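Local coordinates for possible sortase-like protein (PDB 5UUS) that is a sortase-like membrane protein, probably a hydrolase or transpeptidase that acts on sorting signals through an acyl-thioester intermediate, at residues N84-G89 / S169-L174; S119-M124 / G188-T193; Q131-E136 / E147-G152; G159-T164 / I206-L211. One frame throughout, in Å; residues are numbered along the deposited sequence.

Contact 1: residues N84-G89 / S169-L174; sequences NFAVAG and STISAL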
# COMPACT_ATOMS: atom_id res chain seq x y z
N ASN A 84 6.72 1.37 6.13
CA ASN A 84 5.85 0.41 5.47
C ASN A 84 4.41 0.52 5.97
O ASN A 84 4.11 0.25 7.14
CB ASN A 84 6.42 -1.00 5.69
CG ASN A 84 5.77 -2.06 4.81
OD1 ASN A 84 4.78 -1.82 4.10
ND2 ASN A 84 6.34 -3.27 4.87
N PHE A 85 3.52 0.98 5.10
CA PHE A 85 2.09 1.06 5.40
C PHE A 85 1.46 -0.28 4.94
O PHE A 85 1.31 -0.49 3.75
CB PHE A 85 1.48 2.28 4.71
CG PHE A 85 -0.02 2.22 4.58
CD1 PHE A 85 -0.83 2.16 5.71
CD2 PHE A 85 -0.62 2.25 3.32
CE1 PHE A 85 -2.23 2.09 5.59
CE2 PHE A 85 -2.02 2.18 3.19
CZ PHE A 85 -2.82 2.09 4.34
N ALA A 86 1.13 -1.17 5.88
CA ALA A 86 0.70 -2.53 5.56
C ALA A 86 -0.78 -2.79 5.86
O ALA A 86 -1.30 -2.37 6.91
CB ALA A 86 1.56 -3.56 6.33
N VAL A 87 -1.46 -3.46 4.94
CA VAL A 87 -2.85 -3.84 5.12
C VAL A 87 -3.07 -5.29 4.70
O VAL A 87 -2.36 -5.82 3.83
CB VAL A 87 -3.82 -2.93 4.30
CG1 VAL A 87 -3.71 -1.46 4.75
CG2 VAL A 87 -3.55 -3.06 2.82
N ALA A 88 -4.05 -5.92 5.34
CA ALA A 88 -4.49 -7.27 5.03
C ALA A 88 -5.87 -7.17 4.42
O ALA A 88 -6.61 -6.24 4.72
CB ALA A 88 -4.53 -8.14 6.31
N GLY A 89 -6.25 -8.14 3.60
CA GLY A 89 -7.60 -8.17 3.07
C GLY A 89 -7.94 -9.56 2.58
O GLY A 89 -7.05 -10.36 2.24
N SER A 169 8.22 -10.21 8.82
CA SER A 169 9.06 -9.11 8.34
C SER A 169 8.54 -8.53 7.03
O SER A 169 9.02 -7.49 6.59
CB SER A 169 10.53 -9.55 8.16
OG SER A 169 10.66 -10.56 7.18
N THR A 170 7.57 -9.18 6.40
CA THR A 170 6.92 -8.57 5.24
C THR A 170 6.28 -7.21 5.54
O THR A 170 6.12 -6.40 4.63
CB THR A 170 5.82 -9.47 4.63
OG1 THR A 170 4.88 -9.84 5.63
CG2 THR A 170 6.47 -10.75 3.99
N ILE A 171 5.91 -6.99 6.80
CA ILE A 171 5.28 -5.70 7.18
C ILE A 171 6.25 -4.79 7.97
O ILE A 171 5.83 -3.73 8.46
CB ILE A 171 3.97 -5.93 8.01
CG1 ILE A 171 4.27 -6.52 9.38
CG2 ILE A 171 2.99 -6.87 7.28
CD1 ILE A 171 3.03 -6.65 10.27
N SER A 172 7.52 -5.17 8.07
CA SER A 172 8.55 -4.32 8.70
C SER A 172 8.81 -3.04 7.93
O SER A 172 8.63 -3.02 6.70
CB SER A 172 9.86 -5.08 8.85
OG SER A 172 9.74 -6.06 9.87
N ALA A 173 9.24 -2.00 8.64
CA ALA A 173 9.42 -0.66 8.05
C ALA A 173 10.23 -0.73 6.76
O ALA A 173 9.90 -0.13 5.75
CB ALA A 173 10.09 0.26 9.05
N LEU A 174 11.31 -1.52 6.80
CA LEU A 174 12.03 -1.89 5.60
C LEU A 174 11.70 -3.36 5.34
O LEU A 174 12.15 -4.23 6.10
CB LEU A 174 13.54 -1.68 5.78
CG LEU A 174 14.42 -2.10 4.61
CD1 LEU A 174 14.08 -1.25 3.39
CD2 LEU A 174 15.90 -1.98 4.96

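Contact 2: residues S119-M124 / G188-T193; sequences SVYRVM and GIMTMT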
# COMPACT_ATOMS: atom_id res chain seq x y z
N SER A 119 -2.18 9.89 -1.32
CA SER A 119 -0.91 9.21 -1.56
C SER A 119 -1.05 8.36 -2.82
O SER A 119 -2.10 7.77 -3.06
CB SER A 119 -0.51 8.32 -0.37
OG SER A 119 -0.48 9.03 0.83
N VAL A 120 0.01 8.31 -3.62
CA VAL A 120 0.05 7.39 -4.74
C VAL A 120 1.22 6.48 -4.52
O VAL A 120 2.35 6.94 -4.39
CB VAL A 120 0.21 8.12 -6.08
CG1 VAL A 120 0.36 7.10 -7.23
CG2 VAL A 120 -0.97 9.06 -6.31
N TYR A 121 0.93 5.18 -4.46
CA TYR A 121 1.95 4.15 -4.48
C TYR A 121 1.96 3.43 -5.83
O TYR A 121 0.94 3.35 -6.50
CB TYR A 121 1.72 3.13 -3.38
CG TYR A 121 1.82 3.66 -1.97
CD1 TYR A 121 0.71 4.22 -1.34
CD2 TYR A 121 3.01 3.55 -1.24
CE1 TYR A 121 0.79 4.69 -0.02
CE2 TYR A 121 3.09 4.01 0.07
CZ TYR A 121 1.97 4.58 0.67
OH TYR A 121 2.03 5.02 1.98
N ARG A 122 3.12 2.91 -6.23
CA ARG A 122 3.19 2.18 -7.48
C ARG A 122 3.85 0.82 -7.27
O ARG A 122 4.87 0.71 -6.58
CB ARG A 122 3.92 3.02 -8.52
CG ARG A 122 3.11 4.27 -8.85
CD ARG A 122 3.28 4.69 -10.27
NE ARG A 122 2.46 5.86 -10.58
CZ ARG A 122 1.44 5.84 -11.43
NH1 ARG A 122 1.12 4.73 -12.08
NH2 ARG A 122 0.75 6.95 -11.64
N VAL A 123 3.22 -0.22 -7.81
CA VAL A 123 3.70 -1.58 -7.64
C VAL A 123 5.15 -1.69 -8.10
O VAL A 123 5.54 -1.22 -9.19
CB VAL A 123 2.80 -2.57 -8.42
CG1 VAL A 123 3.37 -3.98 -8.34
CG2 VAL A 123 1.37 -2.54 -7.86
N MET A 124 5.98 -2.28 -7.24
CA MET A 124 7.41 -2.39 -7.54
C MET A 124 7.69 -3.50 -8.56
O MET A 124 6.85 -4.36 -8.78
CB MET A 124 8.17 -2.65 -6.24
CG MET A 124 8.26 -1.32 -5.36
SD MET A 124 8.94 -1.71 -3.75
CE MET A 124 10.61 -2.21 -4.16
N GLY A 188 8.73 5.40 1.22
CA GLY A 188 7.45 4.94 1.68
C GLY A 188 7.10 3.66 0.92
O GLY A 188 7.11 3.62 -0.32
N ILE A 189 6.78 2.62 1.67
CA ILE A 189 6.28 1.40 1.09
C ILE A 189 4.83 1.16 1.48
O ILE A 189 4.44 1.47 2.61
CB ILE A 189 7.13 0.20 1.53
CG1 ILE A 189 8.53 0.36 0.93
CG2 ILE A 189 6.49 -1.14 1.04
CD1 ILE A 189 8.59 0.04 -0.55
N MET A 190 4.03 0.63 0.56
CA MET A 190 2.73 0.10 0.94
C MET A 190 2.72 -1.42 0.69
O MET A 190 3.16 -1.90 -0.36
CB MET A 190 1.59 0.78 0.17
CG MET A 190 0.20 0.17 0.49
SD MET A 190 -1.15 0.97 -0.40
CE MET A 190 -2.55 0.01 0.20
N THR A 191 2.23 -2.17 1.67
CA THR A 191 2.18 -3.63 1.55
C THR A 191 0.74 -4.12 1.64
O THR A 191 0.00 -3.72 2.54
CB THR A 191 3.04 -4.30 2.65
OG1 THR A 191 4.40 -3.85 2.52
CG2 THR A 191 2.96 -5.84 2.56
N MET A 192 0.35 -4.99 0.72
CA MET A 192 -0.93 -5.69 0.79
C MET A 192 -0.71 -7.19 0.98
O MET A 192 0.08 -7.79 0.25
CB MET A 192 -1.75 -5.42 -0.48
CG MET A 192 -2.12 -3.94 -0.65
SD MET A 192 -2.80 -3.50 -2.26
CE MET A 192 -1.32 -3.57 -3.26
N THR A 193 -1.40 -7.78 1.96
CA THR A 193 -1.30 -9.21 2.24
C THR A 193 -2.68 -9.88 2.10
O THR A 193 -3.70 -9.29 2.48
CB THR A 193 -0.73 -9.48 3.66
OG1 THR A 193 -1.75 -9.30 4.64
CG2 THR A 193 0.49 -8.53 3.97
O HOH W 1 4.22 4.39 3.11

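Contact 3: residues Q131-E136 / E147-G152; sequences QQRYDE and ERITHG. With EDO (1,2-ethanediol), chain G.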
# COMPACT_ATOMS: atom_id res chain seq x y z
N GLN A 131 19.33 -5.23 -14.93
CA GLN A 131 18.93 -4.26 -15.94
C GLN A 131 17.43 -4.22 -16.17
O GLN A 131 16.86 -3.14 -16.35
CB GLN A 131 19.65 -4.57 -17.27
CG GLN A 131 19.30 -3.59 -18.39
CD GLN A 131 19.94 -2.23 -18.20
OE1 GLN A 131 19.26 -1.20 -18.14
NE2 GLN A 131 21.26 -2.21 -18.13
N GLN A 132 16.79 -5.37 -16.19
CA GLN A 132 15.36 -5.37 -16.48
C GLN A 132 14.57 -4.72 -15.36
O GLN A 132 13.59 -4.02 -15.60
CB GLN A 132 14.86 -6.78 -16.73
CG GLN A 132 13.38 -6.84 -17.06
CD GLN A 132 12.93 -8.25 -17.32
OE1 GLN A 132 13.55 -9.21 -16.85
NE2 GLN A 132 11.86 -8.41 -18.10
N ARG A 133 14.98 -4.99 -14.12
CA ARG A 133 14.35 -4.40 -12.93
C ARG A 133 14.48 -2.88 -12.97
O ARG A 133 13.51 -2.14 -12.70
CB ARG A 133 15.00 -4.99 -11.67
CG ARG A 133 14.51 -4.48 -10.33
CD ARG A 133 15.01 -5.43 -9.23
NE ARG A 133 14.79 -4.91 -7.88
CZ ARG A 133 13.67 -5.05 -7.18
NH1 ARG A 133 12.63 -5.68 -7.71
NH2 ARG A 133 13.57 -4.54 -5.94
N TYR A 134 15.67 -2.42 -13.33
CA TYR A 134 15.95 -1.00 -13.43
C TYR A 134 15.07 -0.34 -14.49
O TYR A 134 14.42 0.67 -14.23
CB TYR A 134 17.42 -0.77 -13.78
CG TYR A 134 17.80 0.70 -13.85
CD1 TYR A 134 17.96 1.33 -15.07
CD2 TYR A 134 17.97 1.45 -12.69
CE1 TYR A 134 18.31 2.67 -15.13
CE2 TYR A 134 18.32 2.78 -12.74
CZ TYR A 134 18.48 3.39 -13.96
OH TYR A 134 18.83 4.73 -14.03
N ASP A 135 15.06 -0.92 -15.68
CA ASP A 135 14.26 -0.38 -16.76
C ASP A 135 12.78 -0.36 -16.40
O ASP A 135 12.07 0.58 -16.75
CB ASP A 135 14.47 -1.21 -18.04
CG ASP A 135 15.89 -1.13 -18.57
OD1 ASP A 135 16.59 -0.11 -18.32
OD2 ASP A 135 16.31 -2.09 -19.25
N GLU A 136 12.32 -1.38 -15.70
CA GLU A 136 10.91 -1.39 -15.30
C GLU A 136 10.63 -0.31 -14.26
O GLU A 136 9.58 0.35 -14.29
CB GLU A 136 10.50 -2.77 -14.77
CG GLU A 136 10.45 -3.83 -15.86
CD GLU A 136 10.19 -5.22 -15.32
OE1 GLU A 136 10.11 -5.38 -14.08
OE2 GLU A 136 10.07 -6.15 -16.14
N GLU A 147 17.48 3.35 -8.69
CA GLU A 147 18.79 2.83 -8.29
C GLU A 147 18.69 2.09 -6.99
O GLU A 147 19.26 1.00 -6.86
CB GLU A 147 19.82 3.94 -8.16
CG GLU A 147 20.23 4.51 -9.50
CD GLU A 147 21.32 5.56 -9.39
OE1 GLU A 147 22.11 5.51 -8.41
OE2 GLU A 147 21.40 6.44 -10.28
N ARG A 148 17.97 2.66 -6.02
CA ARG A 148 17.74 1.97 -4.74
C ARG A 148 17.01 0.63 -4.91
O ARG A 148 17.33 -0.35 -4.24
CB ARG A 148 16.93 2.86 -3.80
CG ARG A 148 17.54 4.21 -3.54
CD ARG A 148 16.77 4.89 -2.41
NE ARG A 148 17.16 4.32 -1.12
CZ ARG A 148 16.63 4.63 0.06
NH1 ARG A 148 17.11 4.07 1.15
NH2 ARG A 148 15.63 5.50 0.14
N ILE A 149 16.04 0.59 -5.81
CA ILE A 149 15.31 -0.64 -6.12
C ILE A 149 16.20 -1.68 -6.78
O ILE A 149 16.06 -2.89 -6.54
CB ILE A 149 14.09 -0.35 -7.04
CG1 ILE A 149 13.00 0.41 -6.23
CG2 ILE A 149 13.55 -1.64 -7.69
CD1 ILE A 149 11.94 1.09 -7.11
N THR A 150 17.15 -1.22 -7.59
CA THR A 150 17.98 -2.16 -8.34
C THR A 150 19.24 -2.62 -7.58
O THR A 150 19.56 -3.80 -7.60
CB THR A 150 18.39 -1.58 -9.70
OG1 THR A 150 17.23 -1.09 -10.37
CG2 THR A 150 19.08 -2.67 -10.59
N HIS A 151 19.92 -1.70 -6.89
CA HIS A 151 21.24 -1.97 -6.30
C HIS A 151 21.38 -1.51 -4.86
O HIS A 151 22.46 -1.62 -4.28
CB HIS A 151 22.33 -1.27 -7.10
CG HIS A 151 22.37 -1.68 -8.54
ND1 HIS A 151 22.33 -0.77 -9.57
CD2 HIS A 151 22.47 -2.90 -9.12
CE1 HIS A 151 22.39 -1.41 -10.73
NE2 HIS A 151 22.48 -2.71 -10.48
N GLY A 152 20.31 -0.95 -4.31
CA GLY A 152 20.39 -0.31 -3.01
C GLY A 152 19.59 -1.01 -1.94
O GLY A 152 19.46 -2.24 -1.93
C1 EDO G . 21.61 3.81 0.53
O1 EDO G . 22.82 3.09 0.21
C2 EDO G . 20.73 3.98 -0.72
O2 EDO G . 19.88 2.84 -0.93

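Contact 4: residues G159-T164 / I206-L211; sequences GRFITT and IVHAML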
# COMPACT_ATOMS: atom_id res chain seq x y z
N GLY A 159 8.16 -6.99 -5.84
CA GLY A 159 6.83 -6.38 -5.84
C GLY A 159 5.69 -7.35 -5.54
O GLY A 159 4.64 -6.92 -5.09
N ARG A 160 5.87 -8.65 -5.80
CA ARG A 160 4.86 -9.65 -5.44
C ARG A 160 5.50 -11.02 -5.24
O ARG A 160 6.37 -11.43 -6.01
CB ARG A 160 3.75 -9.74 -6.50
CG ARG A 160 2.59 -10.73 -6.15
CD ARG A 160 1.44 -10.66 -7.17
NE ARG A 160 1.96 -10.77 -8.53
CZ ARG A 160 1.70 -9.91 -9.51
NH1 ARG A 160 0.86 -8.91 -9.29
NH2 ARG A 160 2.26 -10.07 -10.71
N PHE A 161 5.09 -11.72 -4.19
CA PHE A 161 5.60 -13.07 -3.94
C PHE A 161 4.68 -13.80 -2.98
O PHE A 161 3.76 -13.19 -2.40
CB PHE A 161 7.05 -13.04 -3.38
CG PHE A 161 7.21 -12.31 -2.06
CD1 PHE A 161 7.35 -10.93 -2.02
CD2 PHE A 161 7.27 -13.02 -0.87
CE1 PHE A 161 7.50 -10.25 -0.81
CE2 PHE A 161 7.41 -12.35 0.36
CZ PHE A 161 7.56 -10.95 0.38
N ILE A 162 4.91 -15.10 -2.86
CA ILE A 162 4.13 -15.97 -1.99
C ILE A 162 4.99 -16.36 -0.79
O ILE A 162 6.19 -16.59 -0.94
CB ILE A 162 3.66 -17.25 -2.73
CG1 ILE A 162 2.83 -16.86 -3.95
CG2 ILE A 162 2.85 -18.16 -1.77
CD1 ILE A 162 1.56 -16.07 -3.63
N THR A 163 4.38 -16.41 0.39
CA THR A 163 5.15 -16.72 1.59
C THR A 163 4.28 -17.47 2.59
O THR A 163 3.13 -17.80 2.29
CB THR A 163 5.76 -15.44 2.22
OG1 THR A 163 6.69 -15.82 3.26
CG2 THR A 163 4.65 -14.50 2.84
N THR A 164 4.83 -17.76 3.77
CA THR A 164 4.13 -18.51 4.81
C THR A 164 3.54 -17.51 5.81
O THR A 164 4.03 -16.37 5.90
CB THR A 164 5.08 -19.49 5.55
OG1 THR A 164 6.16 -18.74 6.10
CG2 THR A 164 5.65 -20.53 4.58
N ILE A 206 1.89 -11.61 -1.00
CA ILE A 206 2.42 -10.30 -0.61
C ILE A 206 2.61 -9.42 -1.84
O ILE A 206 3.16 -9.87 -2.85
CB ILE A 206 3.79 -10.41 0.11
CG1 ILE A 206 3.75 -11.46 1.22
CG2 ILE A 206 4.23 -9.03 0.68
CD1 ILE A 206 2.71 -11.17 2.31
N VAL A 207 2.15 -8.16 -1.77
CA VAL A 207 2.45 -7.17 -2.82
C VAL A 207 3.09 -5.93 -2.19
O VAL A 207 2.63 -5.46 -1.14
CB VAL A 207 1.20 -6.77 -3.61
CG1 VAL A 207 1.48 -5.55 -4.50
CG2 VAL A 207 0.70 -7.95 -4.42
N HIS A 208 4.16 -5.43 -2.81
CA HIS A 208 4.81 -4.19 -2.33
C HIS A 208 4.73 -3.12 -3.41
O HIS A 208 4.98 -3.38 -4.60
CB HIS A 208 6.29 -4.42 -1.96
CG HIS A 208 6.50 -5.27 -0.75
ND1 HIS A 208 5.94 -4.97 0.49
CD2 HIS A 208 7.23 -6.40 -0.56
CE1 HIS A 208 6.32 -5.88 1.37
NE2 HIS A 208 7.10 -6.76 0.76
N ALA A 209 4.36 -1.93 -3.00
CA ALA A 209 4.34 -0.77 -3.87
C ALA A 209 5.11 0.37 -3.16
O ALA A 209 5.11 0.45 -1.93
CB ALA A 209 2.88 -0.36 -4.18
N MET A 210 5.75 1.23 -3.93
CA MET A 210 6.57 2.29 -3.39
C MET A 210 5.92 3.65 -3.65
O MET A 210 5.37 3.91 -4.74
CB MET A 210 7.98 2.24 -4.00
CG MET A 210 8.89 3.38 -3.53
SD MET A 210 10.61 3.22 -4.05
CE MET A 210 11.11 1.77 -3.09
N LEU A 211 6.03 4.53 -2.66
CA LEU A 211 5.38 5.85 -2.66
C LEU A 211 6.05 6.82 -3.63
O LEU A 211 7.27 7.02 -3.57
CB LEU A 211 5.41 6.44 -1.24
CG LEU A 211 4.78 7.82 -0.98
CD1 LEU A 211 3.26 7.71 -1.02
CD2 LEU A 211 5.22 8.31 0.40

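Contact 1: residues N84-G89 / S169-L174
Asn84 ND2 reaches two backbone carbonyls of segment 169-174, tying strand 83-88 of the sortase beta-barrel to the loop that leads toward strand 188-193. The stronger bond runs from ND2 to Ser172 O at 2.9 Å, with an N-H...O angle of 159°. Ser172 O lies in the amide plane of Asn84, whereas ND2 stands above the plane of the Ser172 carbonyl. A second, weak bond joins ND2 to Thr170 O at 3.1 Å and is bent, at 131°. Both oxygens can only accept, which identifies this end of the amide as nitrogen. CB points toward the loop, and chi1 of -167° puts CG anti to the backbone N. OD1 is hydrogen-bonded to Thr191 OG1 of the neighbouring strand 188-193, which helps to hold the amide's rotation.

On the loop side, Ser172 N bonds to Ser169 O (3.1 Å), closing the turn that presents the two acceptors. Thr170 OG1 takes part in a separate bond, to Asp167 O. Beyond the amide the backbones diverge: the CA atoms of Asn84 and Ala173 are 4.5 Å apart, those of Ala86 and Ile171 5.8 Å. The apolar contact there is small, Ala86 CB meeting Ile171 CG2 at 3.7 Å.

Contact 2: residues S119-M124 / G188-T193
Tyr121 lays one ring face against Met190 in the buried interior of the sortase beta-barrel, where strands 117-123 and 188-193 face each other without pairing. Their short axes approach to 7.6 Å with N-to-C directions 68° apart, and no direct hydrogen bond links the two segments; strand 204-216 pairs with both.

The aromatic interactions centre on the Met190 side chain, which crosses that of Tyr121 at about a right angle. Its CB sits over the ring centre, 3.5 Å from the centroid and 13° off the normal, a CH-pi contact. Met190 SD makes an oblique Met-aromatic contact 4.4 Å from the same centroid. CG is anti to the backbone N (chi1 177°) and the chain runs extended beyond it, leading the methyl end away from the contact. Phe85, Ile110 and Val112 also pack around this pair.

The polar link is indirect. A water in the plane of the ring accepts from Tyr121 OH at 2.5 Å and donates to Ile189 O at 3.0 Å. Tyr121 OH is also hydrogen-bonded to Gly80 N, so the buried phenol has two partners and the ring is held at its polar end.

A separate apolar contact lies at the end of strand 117-123. The Met124 side chain crosses that of Ile189 at about a right angle, SD lying 3.7 Å from Ile189 CD1.

Contact 3: residues Q131-E136 / E147-G152
The Arg133 guanidinium carries Ile149 CG2 on one face, 3.2 Å above its plane and offset toward the rim, while the Tyr134 ring meets Thr150 OG1 at its edge, in plane. At the edge of the Arg148 guanidinium, also in plane, lies O2 of a 1,2-ethanediol, probably from the crystallisation liquor, which accepts from Arg148 NE at 3.1 Å. The first two groups join the halves of an antiparallel helical hairpin, helices 130-137 and 143-151; the centre of the contact is about 20 Å from the centre of the chain. The short axes come within 8.8 Å at 161°.

Arg133 is extended from CG to NE, CG anti to the backbone N (chi1 179°). Its NE donates to Ile149 O at 2.7 Å, from above the carbonyl plane, and NH2 adds a weak bond to the same oxygen at 3.0 Å. NH2 also bonds Val157 O, so Arg133 links Ile149 O of the second helix with the loop that follows.

Thr150 OG1, hydrogen-bonded to Ala146 O, packs 3.3 Å from Tyr134 CA. On the more exposed side Tyr134 and Glu147 lie side by side, ring and carboxylate planes turned by 42°, with Tyr134 CE2 4.1 Å from Glu147 CG.

Contact 4: residues G159-T164 / I206-L211
Phe161 and Ile206 pair their backbones and pack their side chains where strand 160-163 joins strand 204-216 of the sortase beta-barrel, antiparallel. Phe161 with Ile206 is the hydrogen-bonded pair: Phe161 N gives to Ile206 O at 3.0 Å, and Ile206 N gives to Phe161 O at 2.8 Å. The second of these lies nearly along the C=O axis. Arg160 with Val207 is the adjoining non-hydrogen-bonded pair, and His208 N to Gly159 O, at 2.8 Å, closes the ladder on its far side. Gly159 O also receives a CA-H...O contact from Val207 CA.

The tight part is the cluster around Ile206, which with Phe161 buries more side-chain surface than the Arg160 side. Phe161 CG takes the position between the backbone N and the carbonyl carbon (chi1 61°), and the ring lies alongside Ile206, pointing the same way. Ile206 CB stands over the ring toward its rim, 3.9 Å from the centroid and 16° off the normal, a CH-pi contact. Thr163, whose OG1 bonds Asp167, sets its methyl CG2 3.6 Å from Ile206 CG1. At the Phe161 ring edge is His208, its plane turned 44° from that of Phe161. His208 is hydrogen-bonded through NE2 with Glu176 OE2 and through ND1 with Thr191 OG1.

The outer side is looser. Ile162 and Thr164 are exposed and make no contact with 206-211. The Arg160 guanidinium departs to bond Leu104 O, leaving the start of its chain beside Val207, with Arg160 CG 3.8 Å from Val207 CG2.

How the contacts relate
Contacts 1, 2 and 4 share one sheet, their centres 9 to 10 Å apart, while contact 3 is peripheral, its centre 16 to 21 Å from the others. Strand 188-193 lies between strand 83-88 of contact 1 and strand 204-216 of contact 4. Along the chain, contacts 1, 2 and 4 interleave, so strands far apart in sequence lie next to each other in the sheet. The helical hairpin of contact 3 is nested inside the loops closed by contacts 1 and 2 and closes before contact 4 opens. It still touches the barrel: Ile149 meets Met124 and Met210. Thr191 is hydrogen-bonded to both Asn84 and His208. All four contacts lie away from the predicted active-site residues.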